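Local coordinates for putative methyl-accepting chemotaxis protein (Salmonella enterica subsp. enterica serovar Typhimurium str. LT2, PDB 6DB1) that probably senses chemical ligands through this N-terminal four-helix domain and passes the signal on to the chemotaxis machinery, at residues A[27-41]-A[52-64]. Numbering follows the deposited sequence.
Sequences GNDQYFRFVTRLSRA and DFAPARQSLENMR
The guanidinium of Arg-37 has the hydroxyl OG of Ser-59 over one face and the carbonyl O of Pro-55 at its edge, in plane. In the conformer described, one of two, NE and NH1 both donate to that oxygen, a side-on grip, at 3.1 Å (NE to O) and 3.0 Å (NH1 to O). NE comes from above the carbonyl plane; NH1 is tilted 31° from it. NH1 also makes a weak bond to OE1 of Gln-58. Bends at chi2 and chi3 fold the Arg-37 chain down among Pro-55, Ala-56, Gln-58 and Ser-59, a knob in a hole. Ser-59 in turn packs as a knob among Gln-30, Arg-33, Phe-34 and Arg-37.

The Phe-34 ring has the Ala-56 carbonyl O at its edge, 3.8 Å from CD1. Met-63, a selenomethionine also with two conformers, here runs alongside Tyr-31 and sets SE at the ring edge, a Met-aromatic contact, with SE 3.5 Å from Tyr-31 CB. The Tyr-31 hydroxyl OH is hydrogen-bonded to Ser-125 OG of helix 110-144. The amides of Gln-30 and Asn-62 stand nearly perpendicular, and ND2 of Asn-62 donates to OE1 of Gln-30 (3.2 Å) from above the carbonyl plane. Leu-38 CD1 meets the Phe-53 ring at its edge.

Helix segments 27-41 and 54-64 run antiparallel at 163°, with axes 8.4 Å apart at closest approach, as neighbours in the four-helix bundle. Met-102 of helix 80-105 packs on Phe-34, Leu-38 and Ala-56.

Phe-34, Leu-38, Ala-56 and Leu-60 form an apolar side facing the bundle core, while Arg-37, Gln-58, Gln-30 and Asn-62 add polar bonds. Pro-55 O also accepts from Ser-59 N, so the Arg-37 charge probably polarises a carbonyl already bonded within its own helix.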
ATOM      1  N   GLY A  27      -1.720  -5.962   2.418  1.00 32.62           N
ATOM      2  CA  GLY A  27      -3.153  -6.035   2.233  1.00 31.98           C
ATOM      3  C   GLY A  27      -3.644  -4.926   1.312  1.00 34.28           C
ATOM      4  O   GLY A  27      -4.498  -5.140   0.457  1.00 35.73           O
ATOM      5  N   ASN A  28      -3.093  -3.741   1.504  1.00 34.23           N
ATOM      6  CA  ASN A  28      -3.453  -2.535   0.740  1.00 36.69           C
ATOM      7  C   ASN A  28      -3.002  -2.696  -0.717  1.00 39.14           C
ATOM      8  O   ASN A  28      -3.725  -2.370  -1.662  1.00 41.54           O
ATOM      9  CB  ASN A  28      -2.820  -1.313   1.400  1.00 37.26           C
ATOM     10  CG  ASN A  28      -3.585  -0.033   1.170  1.00 40.57           C
ATOM     11  OD1 ASN A  28      -4.316   0.102   0.195  1.00 45.67           O
ATOM     12  ND2 ASN A  28      -3.434   0.905   2.085  1.00 40.80           N
ATOM     13  N   ASP A  29      -1.767  -3.153  -0.885  1.00 39.61           N
ATOM     14  CA  ASP A  29      -1.248  -3.399  -2.188  1.00 42.43           C
ATOM     15  C   ASP A  29      -2.136  -4.415  -2.945  1.00 42.86           C
ATOM     16  O   ASP A  29      -2.458  -4.201  -4.108  1.00 40.14           O
ATOM     17  CB  ASP A  29       0.158  -3.956  -2.095  1.00 44.21           C
ATOM     18  CG  ASP A  29       0.766  -4.183  -3.439  1.00 49.04           C
ATOM     19  OD1 ASP A  29       0.617  -3.325  -4.345  1.00 53.23           O
ATOM     20  OD2 ASP A  29       1.401  -5.230  -3.586  1.00 55.37           O
ATOM     21  N   GLN A  30      -2.541  -5.490  -2.264  1.00 39.34           N
ATOM     22  CA  GLN A  30      -3.358  -6.560  -2.886  1.00 41.31           C
ATOM     23  C   GLN A  30      -4.769  -6.058  -3.220  1.00 42.86           C
ATOM     24  O   GLN A  30      -5.403  -6.540  -4.181  1.00 42.21           O
ATOM     25  CB  GLN A  30      -3.435  -7.790  -1.987  1.00 40.20           C
ATOM     26  CG  GLN A  30      -2.088  -8.465  -1.778  1.00 41.18           C
ATOM     27  CD  GLN A  30      -1.529  -9.027  -3.058  1.00 43.52           C
ATOM     28  OE1 GLN A  30      -2.256  -9.504  -3.924  1.00 42.52           O
ATOM     29  NE2 GLN A  30      -0.216  -9.000  -3.165  1.00 46.65           N
ATOM     30  N   TYR A  31      -5.274  -5.132  -2.419  1.00 42.30           N
ATOM     31  CA  TYR A  31      -6.540  -4.553  -2.723  1.00 44.07           C
ATOM     32  C   TYR A  31      -6.408  -3.665  -3.973  1.00 47.53           C
ATOM     33  O   TYR A  31      -7.206  -3.803  -4.917  1.00 48.27           O
ATOM     34  CB  TYR A  31      -7.080  -3.769  -1.529  1.00 45.71           C
ATOM     35  CG  TYR A  31      -8.210  -2.850  -1.906  1.00 49.97           C
ATOM     36  CD1 TYR A  31      -9.448  -3.356  -2.267  1.00 50.88           C
ATOM     37  CD2 TYR A  31      -8.025  -1.478  -1.944  1.00 53.18           C
ATOM     38  CE1 TYR A  31     -10.479  -2.517  -2.650  1.00 54.99           C
ATOM     39  CE2 TYR A  31      -9.052  -0.625  -2.315  1.00 56.60           C
ATOM     40  CZ  TYR A  31     -10.282  -1.148  -2.667  1.00 56.64           C
ATOM     41  OH  TYR A  31     -11.303  -0.314  -3.025  1.00 63.42           O
ATOM     42  N   PHE A  32      -5.411  -2.768  -4.016  1.00 47.24           N
ATOM     43  CA  PHE A  32      -5.277  -1.908  -5.194  1.00 50.65           C
ATOM     44  C   PHE A  32      -5.076  -2.782  -6.429  1.00 51.67           C
ATOM     45  O   PHE A  32      -5.649  -2.495  -7.479  1.00 53.54           O
ATOM     46  CB  PHE A  32      -4.162  -0.862  -5.079  1.00 51.74           C
ATOM     47  CG  PHE A  32      -4.389   0.190  -4.020  1.00 52.85           C
ATOM     48  CD1 PHE A  32      -5.661   0.672  -3.755  1.00 54.76           C
ATOM     49  CD2 PHE A  32      -3.318   0.791  -3.383  1.00 53.67           C
ATOM     50  CE1 PHE A  32      -5.868   1.655  -2.799  1.00 56.15           C
ATOM     51  CE2 PHE A  32      -3.525   1.782  -2.433  1.00 55.99           C
ATOM     52  CZ  PHE A  32      -4.800   2.212  -2.139  1.00 55.70           C
ATOM     53  N   ARG A  33      -4.295  -3.843  -6.297  1.00 49.35           N
ATOM     54  CA  ARG A  33      -4.092  -4.709  -7.425  1.00 53.26           C
ATOM     55  C   ARG A  33      -5.442  -5.251  -7.891  1.00 54.59           C
ATOM     56  O   ARG A  33      -5.779  -5.129  -9.060  1.00 56.79           O
ATOM     57  CB  ARG A  33      -3.132  -5.857  -7.102  1.00 55.62           C
ATOM     58  CG  ARG A  33      -1.664  -5.452  -7.078  1.00 58.54           C
ATOM     59  CD  ARG A  33      -0.775  -6.634  -6.758  1.00 61.72           C
ATOM     60  NE  ARG A  33       0.627  -6.295  -6.902  1.00 69.20           N
ATOM     61  CZ  ARG A  33       1.624  -7.138  -6.681  1.00 75.24           C
ATOM     62  NH1 ARG A  33       1.362  -8.367  -6.269  1.00 78.42           N
ATOM     63  NH2 ARG A  33       2.872  -6.749  -6.876  1.00 77.55           N
ATOM     64  N   PHE A  34      -6.201  -5.813  -6.964  1.00 53.34           N
ATOM     65  CA  PHE A  34      -7.483  -6.402  -7.262  1.00 53.72           C
ATOM     66  C   PHE A  34      -8.331  -5.492  -8.155  1.00 56.18           C
ATOM     67  O   PHE A  34      -8.933  -5.971  -9.097  1.00 57.89           O
ATOM     68  CB  PHE A  34      -8.265  -6.687  -5.981  1.00 53.15           C
ATOM     69  CG  PHE A  34      -9.715  -6.994  -6.235  1.00 54.93           C
ATOM     70  CD1 PHE A  34     -10.106  -8.254  -6.656  1.00 54.44           C
ATOM     71  CD2 PHE A  34     -10.682  -6.013  -6.088  1.00 55.06           C
ATOM     72  CE1 PHE A  34     -11.435  -8.530  -6.922  1.00 56.83           C
ATOM     73  CE2 PHE A  34     -12.013  -6.295  -6.346  1.00 57.96           C
ATOM     74  CZ  PHE A  34     -12.385  -7.549  -6.771  1.00 58.82           C
ATOM     75  N   VAL A  35      -8.381  -4.203  -7.835  1.00 56.21           N
ATOM     76  CA  VAL A  35      -9.198  -3.258  -8.562  1.00 57.97           C
ATOM     77  C   VAL A  35      -8.703  -3.132 -10.004  1.00 61.84           C
ATOM     78  O   VAL A  35      -9.507  -2.994 -10.908  1.00 62.01           O
ATOM     79  CB  VAL A  35      -9.223  -1.882  -7.874  1.00 58.35           C
ATOM     80  CG1 VAL A  35      -9.911  -0.834  -8.738  1.00 63.17           C
ATOM     81  CG2 VAL A  35      -9.872  -1.955  -6.501  1.00 56.86           C
ATOM     82  N   THR A  36      -7.389  -3.169 -10.211  1.00 63.48           N
ATOM     83  CA  THR A  36      -6.837  -3.031 -11.550  1.00 65.80           C
ATOM     84  C   THR A  36      -6.967  -4.349 -12.322  1.00 66.33           C
ATOM     85  O   THR A  36      -7.381  -4.357 -13.487  1.00 69.81           O
ATOM     86  CB  THR A  36      -5.373  -2.580 -11.520  1.00 68.51           C
ATOM     87  OG1 THR A  36      -4.584  -3.629 -10.961  1.00 68.63           O
ATOM     88  CG2 THR A  36      -5.162  -1.306 -10.733  1.00 69.04           C
ATOM     89  N   ARG A  37      -6.621  -5.443 -11.646  0.50 62.81           N
ATOM     90  CA  ARG A  37      -6.684  -6.787 -12.210  0.50 62.96           C
ATOM     91  C   ARG A  37      -8.069  -7.008 -12.834  0.50 65.29           C
ATOM     92  O   ARG A  37      -8.205  -7.310 -14.035  0.50 66.46           O
ATOM     93  CB  ARG A  37      -6.453  -7.820 -11.099  0.50 59.89           C
ATOM     94  CG  ARG A  37      -5.289  -7.507 -10.166  0.50 56.70           C
ATOM     95  CD  ARG A  37      -3.934  -8.119 -10.476  0.50 56.92           C
ATOM     96  NE  ARG A  37      -3.856  -9.518 -10.064  0.50 55.55           N
ATOM     97  CZ  ARG A  37      -2.726 -10.213  -9.956  0.50 55.27           C
ATOM     98  NH1 ARG A  37      -2.762 -11.489  -9.606  0.50 54.10           N
ATOM     99  NH2 ARG A  37      -1.565  -9.630 -10.194  0.50 57.63           N
ATOM    100  N   LEU A  38      -9.089  -6.796 -12.003  1.00 65.28           N
ATOM    101  CA  LEU A  38     -10.510  -7.030 -12.361  1.00 65.90           C
ATOM    102  C   LEU A  38     -10.959  -6.117 -13.510  1.00 67.39           C
ATOM    103  O   LEU A  38     -11.760  -6.534 -14.368  1.00 66.89           O
ATOM    104  CB  LEU A  38     -11.392  -6.797 -11.130  1.00 65.99           C
ATOM    105  CG  LEU A  38     -12.883  -7.067 -11.340  1.00 67.27           C
ATOM    106  CD1 LEU A  38     -13.094  -8.448 -11.942  1.00 66.34           C
ATOM    107  CD2 LEU A  38     -13.665  -6.920 -10.040  1.00 67.41           C
ATOM    108  N   SER A  39     -10.486  -4.878 -13.497  1.00 68.07           N
ATOM    109  CA  SER A  39     -10.850  -3.916 -14.528  1.00 69.65           C
ATOM    110  C   SER A  39     -10.341  -4.385 -15.904  1.00 70.59           C
ATOM    111  O   SER A  39     -11.088  -4.345 -16.890  1.00 68.40           O
ATOM    112  CB  SER A  39     -10.339  -2.545 -14.169  1.00 71.43           C
ATOM    113  OG  SER A  39     -10.610  -1.615 -15.201  1.00 72.91           O
ATOM    114  N   ARG A  40      -9.091  -4.856 -15.978  1.00 71.09           N
ATOM    115  CA  ARG A  40      -8.541  -5.316 -17.260  1.00 74.09           C
ATOM    116  C   ARG A  40      -9.319  -6.542 -17.758  1.00 73.11           C
ATOM    117  O   ARG A  40      -9.582  -6.672 -18.971  1.00 71.37           O
ATOM    118  CB  ARG A  40      -7.048  -5.630 -17.149  1.00 77.13           C
ATOM    119  CG  ARG A  40      -6.189  -4.442 -16.738  1.00 80.45           C
ATOM    120  CD  ARG A  40      -4.713  -4.710 -16.965  1.00 84.01           C
ATOM    121  NE  ARG A  40      -4.308  -6.011 -16.447  1.00 84.27           N
ATOM    122  CZ  ARG A  40      -3.965  -6.257 -15.186  1.00 83.84           C
ATOM    123  NH1 ARG A  40      -3.988  -5.286 -14.289  1.00 86.37           N
ATOM    124  NH2 ARG A  40      -3.597  -7.475 -14.828  1.00 81.35           N
ATOM    125  N   ALA A  41      -9.695  -7.435 -16.839  1.00 70.09           N
ATOM    126  CA  ALA A  41     -10.470  -8.624 -17.229  1.00 70.31           C
ATOM    127  C   ALA A  41     -11.834  -8.196 -17.806  1.00 72.01           C
ATOM    128  O   ALA A  41     -12.331  -8.810 -18.758  1.00 69.68           O
ATOM    129  CB  ALA A  41     -10.624  -9.559 -16.054  1.00 67.35           C
ATOM    130  N   ASP A  52     -10.121 -13.597 -18.284  1.00 79.85           N
ATOM    131  CA  ASP A  52      -9.358 -14.475 -17.406  1.00 80.49           C
ATOM    132  C   ASP A  52      -9.527 -13.861 -16.037  1.00 75.49           C
ATOM    133  O   ASP A  52      -9.062 -12.754 -15.799  1.00 75.66           O
ATOM    134  CB  ASP A  52      -7.865 -14.528 -17.753  1.00 84.16           C
ATOM    135  CG  ASP A  52      -7.016 -15.251 -16.593  1.00 85.29           C
ATOM    136  OD1 ASP A  52      -7.631 -16.134 -16.001  1.00 84.85           O
ATOM    137  OD2 ASP A  52      -5.824 -14.907 -16.432  1.00 88.15           O
ATOM    138  N   PHE A  53     -10.229 -14.554 -15.149  1.00 74.39           N
ATOM    139  CA  PHE A  53     -10.458 -14.050 -13.797  1.00 70.27           C
ATOM    140  C   PHE A  53      -9.434 -14.608 -12.807  1.00 69.45           C
ATOM    141  O   PHE A  53      -9.385 -14.138 -11.671  1.00 68.34           O
ATOM    142  CB  PHE A  53     -11.858 -14.416 -13.311  1.00 70.52           C
ATOM    143  CG  PHE A  53     -12.958 -13.735 -14.077  1.00 72.00           C
ATOM    144  CD1 PHE A  53     -13.106 -12.360 -14.003  1.00 71.31           C
ATOM    145  CD2 PHE A  53     -13.854 -14.462 -14.844  1.00 74.63           C
ATOM    146  CE1 PHE A  53     -14.114 -11.720 -14.707  1.00 73.17           C
ATOM    147  CE2 PHE A  53     -14.872 -13.823 -15.535  1.00 75.32           C
ATOM    148  CZ  PHE A  53     -15.000 -12.454 -15.464  1.00 74.58           C
ATOM    149  N   ALA A  54      -8.621 -15.578 -13.236  1.00 69.18           N
ATOM    150  CA  ALA A  54      -7.629 -16.240 -12.357  1.00 70.89           C
ATOM    151  C   ALA A  54      -6.816 -15.228 -11.527  1.00 70.21           C
ATOM    152  O   ALA A  54      -6.648 -15.441 -10.308  1.00 66.18           O
ATOM    153  CB  ALA A  54      -6.726 -17.133 -13.178  1.00 73.56           C
ATOM    154  N   PRO A  55      -6.296 -14.143 -12.166  1.00 70.40           N
ATOM    155  CA  PRO A  55      -5.468 -13.124 -11.478  1.00 68.36           C
ATOM    156  C   PRO A  55      -6.225 -12.272 -10.445  1.00 67.69           C
ATOM    157  O   PRO A  55      -5.681 -11.958  -9.374  1.00 62.42           O
ATOM    158  CB  PRO A  55      -4.915 -12.194 -12.568  1.00 70.01           C
ATOM    159  CG  PRO A  55      -5.722 -12.511 -13.805  1.00 71.24           C
ATOM    160  CD  PRO A  55      -6.247 -13.918 -13.617  1.00 70.27           C
ATOM    161  N   ALA A  56      -7.445 -11.863 -10.772  1.00 67.32           N
ATOM    162  CA  ALA A  56      -8.218 -11.075  -9.812  1.00 66.05           C
ATOM    163  C   ALA A  56      -8.510 -11.951  -8.591  1.00 64.17           C
ATOM    164  O   ALA A  56      -8.330 -11.517  -7.451  1.00 64.76           O
ATOM    165  CB  ALA A  56      -9.479 -10.553 -10.448  1.00 65.19           C
ATOM    166  N   ARG A  57      -8.937 -13.188  -8.848  1.00 63.16           N
ATOM    167  CA  ARG A  57      -9.219 -14.154  -7.784  1.00 64.34           C
ATOM    168  C   ARG A  57      -7.974 -14.308  -6.899  1.00 63.97           C
ATOM    169  O   ARG A  57      -8.097 -14.497  -5.689  1.00 60.02           O
ATOM    170  CB  ARG A  57      -9.599 -15.531  -8.345  1.00 65.94           C
ATOM    171  CG  ARG A  57     -10.979 -15.622  -8.987  1.00 68.90           C
ATOM    172  CD  ARG A  57     -11.161 -16.927  -9.757  1.00 70.85           C
ATOM    173  NE  ARG A  57     -12.477 -17.037 -10.379  1.00 73.56           N
ATOM    174  CZ  ARG A  57     -12.843 -17.977 -11.252  1.00 75.09           C
ATOM    175  NH1 ARG A  57     -14.062 -17.963 -11.768  1.00 72.81           N
ATOM    176  NH2 ARG A  57     -11.987 -18.910 -11.626  1.00 78.91           N
ATOM    177  N   GLN A  58      -6.789 -14.265  -7.517  1.00 62.61           N
ATOM    178  CA  GLN A  58      -5.538 -14.411  -6.781  1.00 62.70           C
ATOM    179  C   GLN A  58      -5.378 -13.250  -5.797  1.00 62.01           C
ATOM    180  O   GLN A  58      -4.963 -13.448  -4.667  1.00 60.05           O
ATOM    181  CB  GLN A  58      -4.345 -14.464  -7.739  1.00 63.70           C
ATOM    182  CG  GLN A  58      -2.995 -14.344  -7.046  1.00 66.22           C
ATOM    183  CD  GLN A  58      -1.838 -14.521  -7.998  1.00 70.54           C
ATOM    184  OE1 GLN A  58      -0.945 -13.680  -8.081  1.00 75.90           O
ATOM    185  NE2 GLN A  58      -1.857 -15.611  -8.748  1.00 70.51           N
ATOM    186  N   SER A  59      -5.684 -12.045  -6.260  1.00 61.55           N
ATOM    187  CA  SER A  59      -5.555 -10.861  -5.437  1.00 61.66           C
ATOM    188  C   SER A  59      -6.578 -10.901  -4.291  1.00 59.74           C
ATOM    189  O   SER A  59      -6.220 -10.659  -3.145  1.00 60.53           O
ATOM    190  CB  SER A  59      -5.665  -9.615  -6.285  1.00 63.52           C
ATOM    191  OG  SER A  59      -4.590  -9.551  -7.223  1.00 63.12           O
ATOM    192  N   LEU A  60      -7.834 -11.218  -4.601  1.00 57.70           N
ATOM    193  CA  LEU A  60      -8.880 -11.320  -3.594  1.00 57.92           C
ATOM    194  C   LEU A  60      -8.437 -12.327  -2.533  1.00 58.57           C
ATOM    195  O   LEU A  60      -8.480 -12.042  -1.337  1.00 59.16           O
ATOM    196  CB  LEU A  60     -10.192 -11.742  -4.263  1.00 57.76           C
ATOM    197  CG  LEU A  60     -11.406 -11.897  -3.347  1.00 59.31           C
ATOM    198  CD1 LEU A  60     -12.690 -11.700  -4.123  1.00 61.05           C
ATOM    199  CD2 LEU A  60     -11.423 -13.244  -2.641  1.00 59.50           C
ATOM    200  N   GLU A  61      -7.954 -13.475  -2.991  1.00 52.30           N
ATOM    201  CA  GLU A  61      -7.494 -14.508  -2.083  1.00 53.69           C
ATOM    202  C   GLU A  61      -6.289 -14.001  -1.266  1.00 50.03           C
ATOM    203  O   GLU A  61      -6.192 -14.314  -0.076  1.00 47.70           O
ATOM    204  CB  GLU A  61      -7.171 -15.794  -2.838  1.00 58.83           C
ATOM    205  CG  GLU A  61      -7.934 -16.981  -2.306  1.00 62.38           C
ATOM    206  CD  GLU A  61      -7.684 -17.257  -0.838  1.00 64.01           C
ATOM    207  OE1 GLU A  61      -8.588 -17.814  -0.184  1.00 67.43           O
ATOM    208  OE2 GLU A  61      -6.581 -16.922  -0.351  1.00 67.10           O
ATOM    209  N   ASN A  62      -5.398 -13.211  -1.870  1.00 49.27           N
ATOM    210  CA  ASN A  62      -4.229 -12.674  -1.138  1.00 47.01           C
ATOM    211  C   ASN A  62      -4.692 -11.651  -0.081  1.00 43.71           C
ATOM    212  O   ASN A  62      -4.108 -11.570   1.007  1.00 41.63           O
ATOM    213  CB  ASN A  62      -3.183 -12.069  -2.078  1.00 48.86           C
ATOM    214  CG  ASN A  62      -2.379 -13.092  -2.853  1.00 54.45           C
ATOM    215  OD1 ASN A  62      -2.347 -14.273  -2.506  1.00 55.13           O
ATOM    216  ND2 ASN A  62      -1.678 -12.635  -3.882  1.00 57.00           N
HETATM  217  N   MSE A  63      -5.732 -10.880  -0.406  0.50 43.21           N
HETATM  218  CA  MSE A  63      -6.287  -9.876   0.504  0.50 41.10           C
HETATM  219  C   MSE A  63      -6.907 -10.557   1.707  0.50 40.80           C
HETATM  220  O   MSE A  63      -6.782 -10.089   2.840  0.50 37.42           O
HETATM  221  CB  MSE A  63      -7.315  -9.085  -0.300  0.50 42.51           C
HETATM  222  CG  MSE A  63      -7.667  -7.719   0.286  0.50 41.50           C
HETATM  223 SE   MSE A  63      -8.880  -6.755  -0.940  0.50 45.98          SE
HETATM  224  CE  MSE A  63      -9.808  -5.698   0.440  0.50 44.14           C
ATOM    225  N   ARG A  64      -7.580 -11.676   1.457  1.00 42.70           N
ATOM    226  CA  ARG A  64      -8.224 -12.469   2.498  1.00 45.05           C
ATOM    227  C   ARG A  64      -7.142 -13.102   3.387  1.00 45.30           C
ATOM    228  O   ARG A  64      -7.279 -13.115   4.617  1.00 46.70           O
ATOM    229  CB  ARG A  64      -9.105 -13.548   1.864  1.00 49.41           C
ATOM    230  CG  ARG A  64      -9.940 -14.333   2.862  1.00 53.43           C
ATOM    231  CD  ARG A  64     -10.608 -15.539   2.229  1.00 58.96           C
ATOM    232  NE  ARG A  64     -11.429 -15.232   1.066  1.00 64.01           N
ATOM    233  CZ  ARG A  64     -12.676 -14.743   1.101  1.00 69.50           C
ATOM    234  NH1 ARG A  64     -13.228 -14.382   2.247  1.00 71.27           N
ATOM    235  NH2 ARG A  64     -13.377 -14.638  -0.016  1.00 75.35           N
TER